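Local coordinates for protein beta-lactamase (Francisella tularensis subsp. tularensis, PDB 3P09) that probably hydrolyses the beta-lactam ring of antibiotics to give a substituted beta-amino acid, a class A beta-lactamase reaction that confers resistance, at residues Y236-V242 with L255-N261. Coordinates in Å, arbitrary orientation, origin at the centre of the assembly. Numbering follows the deposited sequence.
Sequences YAATNDV and LGILYTN
Strands 239-246 and 253-260 form a beta hairpin in the five-stranded antiparallel sheet of the class A beta-lactamase alpha/beta domain. Segments 236-242 and 255-261 make up the half of the hairpin away from its turn. The short strand axes run at 175° and approach to 4.9 Å. T239-Y259 and D241-I257 are hydrogen-bonded pairs; N240-L258 and V242-G256 are non-hydrogen-bonded pairs. D241 N gives to I257 O at 3.0 Å, and I257 N returns to D241 O at 3.0 Å. T239 N gives to Y259 O at 3.0 Å. The return bond, Y259 N to T239 O, is 3.1 Å long but weak, because it is bent (127° at the hydrogen). N240 OD1 is a second weak acceptor for Y259 N at 3.5 Å. The backbones of N240 and V242 bond instead to G231 and K229 of strand 225-232, while N240 ND2 binds P61 O.

Before the strand, Y236 (phi/psi 50/35) and A237 (48/22) have positive phi and break the ladder. Y236 O nevertheless accepts twice, from N261 N at 2.9 Å and from T260 OG1 at 2.8 Å, with T260 in the t rotamer.

T239, D241, I257 and Y259 point to the face where helix 271-289 packs on I257 and Y259, and Y259 OH binds D36 O. Y259 (chi1 t) brings CE2 to 3.8 Å from A237 CB. N240, V242 and L258 point to the other face, where V242 CG2 meets L258 CD2 at 4.1 Å. The V242 side chain comes close to, but does not contact, what is probably the SxxK active-site motif. T239, with chi1 m, donates from OG1 to A237 O at 2.7 Å.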
loop_
_atom_site.group_PDB
_atom_site.type_symbol
_atom_site.label_atom_id
_atom_site.label_comp_id
_atom_site.label_asym_id
_atom_site.label_seq_id
_atom_site.Cartn_x
_atom_site.Cartn_y
_atom_site.Cartn_z
ATOM N N TYR A 236 -7.096 16.127 0.116
ATOM C CA TYR A 236 -7.859 15.645 -1.039
ATOM C C TYR A 236 -8.605 14.350 -0.732
ATOM O O TYR A 236 -8.749 13.480 -1.604
ATOM C CB TYR A 236 -6.960 15.481 -2.269
ATOM C CG TYR A 236 -6.372 16.784 -2.746
ATOM C CD1 TYR A 236 -7.177 17.766 -3.324
ATOM C CD2 TYR A 236 -5.012 17.041 -2.615
ATOM C CE1 TYR A 236 -6.638 18.970 -3.759
ATOM C CE2 TYR A 236 -4.466 18.241 -3.046
ATOM C CZ TYR A 236 -5.278 19.199 -3.614
ATOM O OH TYR A 236 -4.724 20.385 -4.044
ATOM N N ALA A 237 -9.076 14.238 0.507
ATOM C CA ALA A 237 -9.803 13.060 0.980
ATOM C C ALA A 237 -9.103 11.746 0.619
ATOM O O ALA A 237 -9.741 10.697 0.585
ATOM C CB ALA A 237 -11.232 13.068 0.430
ATOM N N ALA A 238 -7.795 11.793 0.361
ATOM C CA ALA A 238 -7.106 10.621 -0.191
ATOM C C ALA A 238 -7.086 9.480 0.807
ATOM O O ALA A 238 -6.496 9.589 1.888
ATOM C CB ALA A 238 -5.678 10.971 -0.648
ATOM N N THR A 239 -7.731 8.383 0.433
ATOM C CA THR A 239 -7.900 7.246 1.334
ATOM C C THR A 239 -7.713 5.980 0.510
ATOM O O THR A 239 -8.468 5.749 -0.435
ATOM C CB THR A 239 -9.330 7.248 1.935
ATOM O OG1 THR A 239 -9.694 8.580 2.338
ATOM C CG2 THR A 239 -9.416 6.315 3.141
ATOM N N ASN A 240 -6.696 5.177 0.837
ATOM C CA ASN A 240 -6.360 4.014 0.004
ATOM C C ASN A 240 -6.280 2.732 0.808
ATOM O O ASN A 240 -5.996 2.750 2.006
ATOM C CB ASN A 240 -4.998 4.181 -0.705
ATOM C CG ASN A 240 -4.900 5.434 -1.557
ATOM O OD1 ASN A 240 -5.888 5.952 -2.064
ATOM N ND2 ASN A 240 -3.675 5.904 -1.743
ATOM N N ASP A 241 -6.517 1.606 0.144
ATOM C CA ASP A 241 -6.221 0.317 0.746
ATOM C C ASP A 241 -5.861 -0.633 -0.384
ATOM O O ASP A 241 -6.603 -0.734 -1.352
ATOM C CB ASP A 241 -7.421 -0.201 1.561
ATOM C CG ASP A 241 -7.045 -1.351 2.500
ATOM O OD1 ASP A 241 -5.835 -1.610 2.705
ATOM O OD2 ASP A 241 -7.965 -1.979 3.049
ATOM N N VAL A 242 -4.708 -1.291 -0.287
ATOM C CA VAL A 242 -4.299 -2.252 -1.321
ATOM C C VAL A 242 -3.997 -3.576 -0.640
ATOM O O VAL A 242 -3.220 -3.634 0.330
ATOM C CB VAL A 242 -3.077 -1.764 -2.128
ATOM C CG1 VAL A 242 -2.717 -2.760 -3.237
ATOM C CG2 VAL A 242 -3.344 -0.383 -2.712
ATOM N N LEU A 255 -6.321 -6.748 -4.674
ATOM C CA LEU A 255 -7.374 -5.767 -4.851
ATOM C C LEU A 255 -6.861 -4.425 -4.376
ATOM O O LEU A 255 -6.432 -4.297 -3.235
ATOM C CB LEU A 255 -8.611 -6.169 -4.042
ATOM C CG LEU A 255 -9.693 -5.110 -3.864
ATOM C CD1 LEU A 255 -10.269 -4.657 -5.215
ATOM C CD2 LEU A 255 -10.785 -5.650 -2.955
ATOM N N GLY A 256 -6.882 -3.439 -5.265
ATOM C CA GLY A 256 -6.527 -2.071 -4.905
ATOM C C GLY A 256 -7.761 -1.195 -5.005
ATOM O O GLY A 256 -8.483 -1.266 -6.001
ATOM N N ILE A 257 -8.021 -0.397 -3.969
ATOM C CA ILE A 257 -9.101 0.589 -3.991
ATOM C C ILE A 257 -8.529 1.932 -3.547
ATOM O O ILE A 257 -8.027 2.053 -2.424
ATOM C CB ILE A 257 -10.257 0.193 -3.048
ATOM C CG1 ILE A 257 -10.795 -1.196 -3.401
ATOM C CG2 ILE A 257 -11.356 1.234 -3.103
ATOM C CD1 ILE A 257 -11.880 -1.697 -2.456
ATOM N N LEU A 258 -8.557 2.921 -4.443
ATOM C CA LEU A 258 -7.991 4.235 -4.152
ATOM C C LEU A 258 -9.114 5.253 -4.262
ATOM O O LEU A 258 -9.997 5.130 -5.120
ATOM C CB LEU A 258 -6.869 4.582 -5.134
ATOM C CG LEU A 258 -5.877 3.435 -5.426
ATOM C CD1 LEU A 258 -4.826 3.885 -6.435
ATOM C CD2 LEU A 258 -5.192 2.916 -4.178
ATOM N N TYR A 259 -9.103 6.248 -3.390
ATOM C CA TYR A 259 -10.170 7.239 -3.406
ATOM C C TYR A 259 -9.557 8.611 -3.212
ATOM O O TYR A 259 -8.680 8.775 -2.371
ATOM C CB TYR A 259 -11.226 6.961 -2.317
ATOM C CG TYR A 259 -12.219 8.085 -2.207
ATOM C CD1 TYR A 259 -13.180 8.274 -3.186
ATOM C CD2 TYR A 259 -12.179 8.987 -1.141
ATOM C CE1 TYR A 259 -14.078 9.334 -3.116
ATOM C CE2 TYR A 259 -13.085 10.046 -1.059
ATOM C CZ TYR A 259 -14.030 10.211 -2.055
ATOM O OH TYR A 259 -14.935 11.256 -2.004
ATOM N N THR A 260 -10.003 9.584 -3.998
ATOM C CA THR A 260 -9.560 10.957 -3.799
ATOM C C THR A 260 -10.615 11.929 -4.306
ATOM O O THR A 260 -11.414 11.598 -5.190
ATOM C CB THR A 260 -8.189 11.224 -4.489
ATOM O OG1 THR A 260 -7.638 12.460 -4.022
ATOM C CG2 THR A 260 -8.334 11.268 -5.994
ATOM N N ASN A 261 -10.637 13.118 -3.717
ATOM C CA ASN A 261 -11.483 14.205 -4.210
ATOM C C ASN A 261 -10.545 15.309 -4.651
ATOM O O ASN A 261 -10.102 16.114 -3.839
ATOM C CB ASN A 261 -12.435 14.694 -3.101
ATOM C CG ASN A 261 -13.354 15.825 -3.555
ATOM O OD1 ASN A 261 -13.188 16.391 -4.640
ATOM N ND2 ASN A 261 -14.323 16.173 -2.701
#